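Local coordinates for protein archease (Thermotoga maritima, PDB 1J5U) that probably activates the tRNA-splicing ligase RtcB by promoting its guanylylation, and binds calcium, at residues S31-L43 against L62-W76. Residues are numbered along the deposited sequence; the frame is centred on the assembly and turned at random.
Sequences SYEELLEEARNIL and LEETEDAFFDTVNDW
Tyr32 lays one face of its ring against the backbone that leads into helix 66-76: the carbonyl oxygen Glu63 O sits 3.3 Å from Tyr32 CZ, and Glu64 CA makes a CH-pi contact 4.0 Å from the ring centroid. Leu62 CD1 meets the edge of the same ring, 3.4 Å from Tyr32 CD2. The Phe69 ring takes Val73 CG2 of its own helix over one face and directs its edge at the backbone of Leu35, while Leu36 CD2 approaches it obliquely, 3.5 Å from Phe69 CD2. Trp76 likewise has Thr72 O over one face; its edge carries CZ3 to 3.3 Å from Leu36 O, with Leu43 CD1 farther along the rim. Two aromatic edges thus abut the backbone of helix 32-43.

The helices run roughly parallel, crossing at -32°, and mesh knobs into holes: Leu36 fits among Phe69, Thr72, Val73 and Trp76, and Phe69 among Tyr32, Leu35, Leu36 and Ala39. Small Ala39 completes the seam, its CB 3.6 Å from Val73 CG2. With CG anti to the backbone N (chi1 173°), the tyrosine extends across the interface until its hydroxyl lies over the first turn of the other helix. No direct hydrogen bond joins the segments; instead one water bridges Tyr32 OH and Thr72 OG1, donating to the latter at 2.7 Å, while Thr72 OG1 itself donates to Ala68 O. With an alanine here in place of Tyr32, the surface beneath Glu63 O and Glu64 CA is gone, and the bridging water is likely to lose its partner on helix 32-43.

Beyond the pair, Leu36 touches Leu96 of one antiparallel sheet and Phe69 touches Ile27 of the other. Apolar interlocking therefore joins the two helices between the sheets, with a single water-mediated polar link at the tyrosine end.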
loop_
_atom_site.group_PDB
_atom_site.type_symbol
_atom_site.label_atom_id
_atom_site.label_comp_id
_atom_site.label_asym_id
_atom_site.label_seq_id
_atom_site.Cartn_x
_atom_site.Cartn_y
_atom_site.Cartn_z
ATOM N N SER A 31 8.043 -11.977 -6.164
ATOM C CA SER A 31 8.344 -12.155 -4.743
ATOM C C SER A 31 7.503 -11.227 -3.890
ATOM O O SER A 31 6.887 -10.300 -4.401
ATOM C CB SER A 31 9.815 -11.814 -4.485
ATOM O OG SER A 31 10.000 -10.408 -4.588
ATOM N N TYR A 32 7.514 -11.495 -2.594
ATOM C CA TYR A 32 6.781 -10.721 -1.603
ATOM C C TYR A 32 7.242 -9.270 -1.625
ATOM O O TYR A 32 6.439 -8.355 -1.515
ATOM C CB TYR A 32 7.009 -11.322 -0.214
ATOM C CG TYR A 32 6.427 -10.507 0.914
ATOM C CD1 TYR A 32 5.057 -10.534 1.197
ATOM C CD2 TYR A 32 7.246 -9.715 1.701
ATOM C CE1 TYR A 32 4.525 -9.785 2.245
ATOM C CE2 TYR A 32 6.724 -8.967 2.753
ATOM C CZ TYR A 32 5.363 -9.004 3.017
ATOM O OH TYR A 32 4.865 -8.250 4.052
ATOM N N GLU A 33 8.546 -9.074 -1.762
ATOM C CA GLU A 33 9.105 -7.734 -1.806
ATOM C C GLU A 33 8.566 -6.953 -3.009
ATOM O O GLU A 33 8.262 -5.763 -2.893
ATOM C CB GLU A 33 10.629 -7.802 -1.886
ATOM C CG GLU A 33 11.282 -6.444 -1.896
ATOM C CD GLU A 33 12.807 -6.520 -1.877
ATOM O OE1 GLU A 33 13.346 -7.624 -1.680
ATOM O OE2 GLU A 33 13.456 -5.470 -2.051
ATOM N N GLU A 34 8.437 -7.615 -4.159
ATOM C CA GLU A 34 7.936 -6.929 -5.349
ATOM C C GLU A 34 6.444 -6.587 -5.209
ATOM O O GLU A 34 5.983 -5.617 -5.789
ATOM C CB GLU A 34 8.182 -7.756 -6.618
ATOM C CG GLU A 34 9.657 -7.852 -6.983
ATOM C CD GLU A 34 9.881 -8.419 -8.383
ATOM O OE1 GLU A 34 8.931 -8.947 -9.007
ATOM O OE2 GLU A 34 11.022 -8.345 -8.852
ATOM N N LEU A 35 5.699 -7.385 -4.452
ATOM C CA LEU A 35 4.300 -7.047 -4.231
ATOM C C LEU A 35 4.251 -5.782 -3.384
ATOM O O LEU A 35 3.391 -4.933 -3.592
ATOM C CB LEU A 35 3.554 -8.177 -3.529
ATOM C CG LEU A 35 3.486 -9.464 -4.366
ATOM C CD1 LEU A 35 2.587 -10.440 -3.670
ATOM C CD2 LEU A 35 2.933 -9.158 -5.778
ATOM N N LEU A 36 5.167 -5.657 -2.419
ATOM C CA LEU A 36 5.194 -4.442 -1.593
ATOM C C LEU A 36 5.621 -3.245 -2.447
ATOM O O LEU A 36 5.158 -2.133 -2.221
ATOM C CB LEU A 36 6.147 -4.586 -0.394
ATOM C CG LEU A 36 5.586 -5.372 0.809
ATOM C CD1 LEU A 36 6.704 -5.629 1.818
ATOM C CD2 LEU A 36 4.453 -4.581 1.462
ATOM N N GLU A 37 6.512 -3.464 -3.414
ATOM C CA GLU A 37 6.948 -2.378 -4.294
ATOM C C GLU A 37 5.706 -1.920 -5.084
ATOM O O GLU A 37 5.509 -0.730 -5.308
ATOM C CB GLU A 37 8.028 -2.865 -5.283
ATOM C CG GLU A 37 9.443 -3.073 -4.661
ATOM C CD GLU A 37 10.367 -3.937 -5.538
ATOM O OE1 GLU A 37 10.329 -3.789 -6.765
ATOM O OE2 GLU A 37 11.137 -4.767 -5.010
ATOM N N GLU A 38 4.881 -2.878 -5.515
ATOM C CA GLU A 38 3.667 -2.524 -6.251
ATOM C C GLU A 38 2.631 -1.813 -5.343
ATOM O O GLU A 38 1.915 -0.915 -5.787
ATOM C CB GLU A 38 3.077 -3.772 -6.909
ATOM C CG GLU A 38 3.849 -4.188 -8.189
ATOM C CD GLU A 38 3.961 -3.044 -9.188
ATOM O OE1 GLU A 38 3.038 -2.206 -9.219
ATOM O OE2 GLU A 38 4.960 -2.974 -9.947
ATOM N N ALA A 39 2.553 -2.202 -4.072
ATOM C CA ALA A 39 1.628 -1.520 -3.139
ATOM C C ALA A 39 2.120 -0.078 -3.024
ATOM O O ALA A 39 1.332 0.876 -3.018
ATOM C CB ALA A 39 1.641 -2.200 -1.750
ATOM N N ARG A 40 3.433 0.082 -2.925
ATOM C CA ARG A 40 4.028 1.409 -2.858
ATOM C C ARG A 40 3.649 2.213 -4.123
ATOM O O ARG A 40 3.205 3.356 -4.032
ATOM C CB ARG A 40 5.561 1.317 -2.782
ATOM C CG ARG A 40 6.258 2.684 -2.980
ATOM C CD ARG A 40 7.730 2.500 -3.423
ATOM N NE ARG A 40 7.766 1.866 -4.737
ATOM C CZ ARG A 40 8.808 1.207 -5.238
ATOM N NH1 ARG A 40 9.931 1.104 -4.531
ATOM N NH2 ARG A 40 8.706 0.600 -6.419
ATOM N N ASN A 41 3.872 1.624 -5.296
ATOM C CA ASN A 41 3.543 2.302 -6.548
ATOM C C ASN A 41 2.088 2.787 -6.567
ATOM O O ASN A 41 1.814 3.904 -6.989
ATOM C CB ASN A 41 3.801 1.372 -7.752
ATOM C CG ASN A 41 5.274 1.096 -7.964
ATOM O OD1 ASN A 41 6.125 1.808 -7.428
ATOM N ND2 ASN A 41 5.589 0.067 -8.755
ATOM N N ILE A 42 1.168 1.949 -6.104
ATOM C CA ILE A 42 -0.249 2.296 -6.066
ATOM C C ILE A 42 -0.507 3.522 -5.183
ATOM O O ILE A 42 -1.200 4.461 -5.602
ATOM C CB ILE A 42 -1.110 1.097 -5.545
ATOM C CG1 ILE A 42 -1.121 -0.041 -6.588
ATOM C CG2 ILE A 42 -2.550 1.570 -5.239
ATOM C CD1 ILE A 42 -1.852 -1.302 -6.128
ATOM N N LEU A 43 0.058 3.513 -3.968
ATOM C CA LEU A 43 -0.104 4.619 -3.027
ATOM C C LEU A 43 0.365 5.966 -3.602
ATOM O O LEU A 43 -0.347 6.978 -3.509
ATOM C CB LEU A 43 0.647 4.310 -1.698
ATOM C CG LEU A 43 0.110 3.144 -0.846
ATOM C CD1 LEU A 43 0.986 2.975 0.410
ATOM C CD2 LEU A 43 -1.356 3.417 -0.429
ATOM N N LEU A 62 10.357 -9.272 7.024
ATOM C CA LEU A 62 10.161 -9.869 5.716
ATOM C C LEU A 62 9.483 -11.207 6.001
ATOM O O LEU A 62 10.134 -12.236 6.145
ATOM C CB LEU A 62 11.504 -10.068 5.005
ATOM C CG LEU A 62 11.504 -10.678 3.594
ATOM C CD1 LEU A 62 10.501 -10.011 2.725
ATOM C CD2 LEU A 62 12.894 -10.537 2.984
ATOM N N GLU A 63 8.165 -11.154 6.134
ATOM C CA GLU A 63 7.346 -12.334 6.415
ATOM C C GLU A 63 6.333 -12.401 5.267
ATOM O O GLU A 63 5.460 -11.548 5.152
ATOM C CB GLU A 63 6.635 -12.131 7.740
ATOM C CG GLU A 63 5.746 -13.257 8.173
ATOM C CD GLU A 63 4.937 -12.871 9.389
ATOM O OE1 GLU A 63 5.557 -12.329 10.334
ATOM O OE2 GLU A 63 3.694 -13.101 9.395
ATOM N N GLU A 64 6.446 -13.418 4.423
ATOM C CA GLU A 64 5.564 -13.514 3.273
ATOM C C GLU A 64 4.139 -13.992 3.561
ATOM O O GLU A 64 3.699 -15.041 3.092
ATOM C CB GLU A 64 6.283 -14.351 2.208
ATOM C CG GLU A 64 7.616 -13.674 1.854
ATOM C CD GLU A 64 8.730 -14.621 1.425
ATOM O OE1 GLU A 64 9.295 -15.333 2.289
ATOM O OE2 GLU A 64 9.052 -14.638 0.217
ATOM N N THR A 65 3.418 -13.188 4.338
ATOM C CA THR A 65 2.046 -13.495 4.708
ATOM C C THR A 65 1.161 -12.280 4.453
ATOM O O THR A 65 1.636 -11.139 4.414
ATOM C CB THR A 65 1.917 -13.831 6.203
ATOM O OG1 THR A 65 2.167 -12.644 6.966
ATOM C CG2 THR A 65 2.908 -14.936 6.605
ATOM N N GLU A 66 -0.137 -12.526 4.310
ATOM C CA GLU A 66 -1.067 -11.432 4.059
ATOM C C GLU A 66 -1.107 -10.514 5.267
ATOM O O GLU A 66 -1.253 -9.295 5.125
ATOM C CB GLU A 66 -2.462 -11.979 3.733
ATOM C CG GLU A 66 -2.514 -12.670 2.353
ATOM C CD GLU A 66 -2.093 -14.136 2.409
ATOM O OE1 GLU A 66 -1.666 -14.594 3.495
ATOM O OE2 GLU A 66 -2.191 -14.825 1.370
ATOM N N ASP A 67 -0.966 -11.087 6.463
ATOM C CA ASP A 67 -0.974 -10.276 7.675
ATOM C C ASP A 67 0.184 -9.286 7.707
ATOM O O ASP A 67 -0.008 -8.111 8.028
ATOM C CB ASP A 67 -0.902 -11.143 8.943
ATOM C CG ASP A 67 -2.215 -11.865 9.245
ATOM O OD1 ASP A 67 -3.279 -11.400 8.793
ATOM O OD2 ASP A 67 -2.173 -12.893 9.947
ATOM N N ALA A 68 1.388 -9.751 7.392
ATOM C CA ALA A 68 2.547 -8.858 7.413
ATOM C C ALA A 68 2.371 -7.804 6.328
ATOM O O ALA A 68 2.726 -6.646 6.529
ATOM C CB ALA A 68 3.855 -9.639 7.178
ATOM N N PHE A 69 1.831 -8.219 5.178
ATOM C CA PHE A 69 1.602 -7.298 4.067
ATOM C C PHE A 69 0.648 -6.192 4.507
ATOM O O PHE A 69 0.904 -5.004 4.301
ATOM C CB PHE A 69 1.029 -8.048 2.865
ATOM C CG PHE A 69 0.934 -7.198 1.607
ATOM C CD1 PHE A 69 -0.258 -6.590 1.251
ATOM C CD2 PHE A 69 2.035 -7.068 0.756
ATOM C CE1 PHE A 69 -0.371 -5.867 0.039
ATOM C CE2 PHE A 69 1.939 -6.360 -0.436
ATOM C CZ PHE A 69 0.719 -5.757 -0.803
ATOM N N PHE A 70 -0.454 -6.608 5.118
ATOM C CA PHE A 70 -1.476 -5.708 5.644
ATOM C C PHE A 70 -0.875 -4.724 6.650
ATOM O O PHE A 70 -1.075 -3.512 6.534
ATOM C CB PHE A 70 -2.598 -6.555 6.295
ATOM C CG PHE A 70 -3.691 -5.752 6.946
ATOM C CD1 PHE A 70 -3.545 -5.270 8.259
ATOM C CD2 PHE A 70 -4.870 -5.479 6.255
ATOM C CE1 PHE A 70 -4.566 -4.523 8.877
ATOM C CE2 PHE A 70 -5.903 -4.733 6.848
ATOM C CZ PHE A 70 -5.758 -4.248 8.164
ATOM N N ASP A 71 -0.141 -5.236 7.645
ATOM C CA ASP A 71 0.489 -4.366 8.631
ATOM C C ASP A 71 1.472 -3.386 8.011
ATOM O O ASP A 71 1.561 -2.238 8.417
ATOM C CB ASP A 71 1.270 -5.182 9.673
ATOM C CG ASP A 71 0.362 -5.989 10.566
ATOM O OD1 ASP A 71 -0.842 -5.699 10.568
ATOM O OD2 ASP A 71 0.859 -6.893 11.262
ATOM N N THR A 72 2.251 -3.859 7.054
ATOM C CA THR A 72 3.253 -3.003 6.420
ATOM C C THR A 72 2.649 -1.876 5.586
ATOM O O THR A 72 3.014 -0.712 5.722
ATOM C CB THR A 72 4.181 -3.846 5.520
ATOM O OG1 THR A 72 4.850 -4.824 6.321
ATOM C CG2 THR A 72 5.227 -2.970 4.826
ATOM N N VAL A 73 1.731 -2.224 4.696
ATOM C CA VAL A 73 1.151 -1.202 3.844
ATOM C C VAL A 73 0.336 -0.209 4.699
ATOM O O VAL A 73 0.352 0.985 4.445
ATOM C CB VAL A 73 0.269 -1.870 2.736
ATOM C CG1 VAL A 73 -0.476 -0.821 1.941
ATOM C CG2 VAL A 73 1.158 -2.741 1.802
ATOM N N ASN A 74 -0.369 -0.689 5.717
ATOM C CA ASN A 74 -1.132 0.257 6.518
ATOM C C ASN A 74 -0.230 1.147 7.335
ATOM O O ASN A 74 -0.597 2.270 7.649
ATOM C CB ASN A 74 -2.169 -0.451 7.386
ATOM C CG ASN A 74 -3.434 -0.771 6.594
ATOM O OD1 ASN A 74 -3.961 0.100 5.906
ATOM N ND2 ASN A 74 -3.906 -2.002 6.672
ATOM N N ASP A 75 0.958 0.662 7.666
ATOM C CA ASP A 75 1.862 1.518 8.405
ATOM C C ASP A 75 2.356 2.605 7.450
ATOM O O ASP A 75 2.532 3.740 7.854
ATOM C CB ASP A 75 3.052 0.752 8.980
ATOM C CG ASP A 75 3.882 1.638 9.887
ATOM O OD1 ASP A 75 5.008 2.016 9.527
ATOM O OD2 ASP A 75 3.355 2.003 10.943
ATOM N N TRP A 76 2.540 2.263 6.173
ATOM C CA TRP A 76 2.959 3.246 5.180
ATOM C C TRP A 76 1.900 4.345 5.032
ATOM O O TRP A 76 2.227 5.503 4.812
ATOM C CB TRP A 76 3.160 2.616 3.799
ATOM C CG TRP A 76 4.320 1.674 3.684
ATOM C CD1 TRP A 76 5.295 1.433 4.625
ATOM C CD2 TRP A 76 4.612 0.824 2.572
ATOM N NE1 TRP A 76 6.169 0.483 4.162
ATOM C CE2 TRP A 76 5.776 0.093 2.902
ATOM C CE3 TRP A 76 4.002 0.613 1.316
ATOM C CZ2 TRP A 76 6.351 -0.843 2.023
ATOM C CZ3 TRP A 76 4.583 -0.320 0.436
ATOM C CH2 TRP A 76 5.743 -1.034 0.800
HETATM O O HOH W 1 6.628 -6.693 5.430
#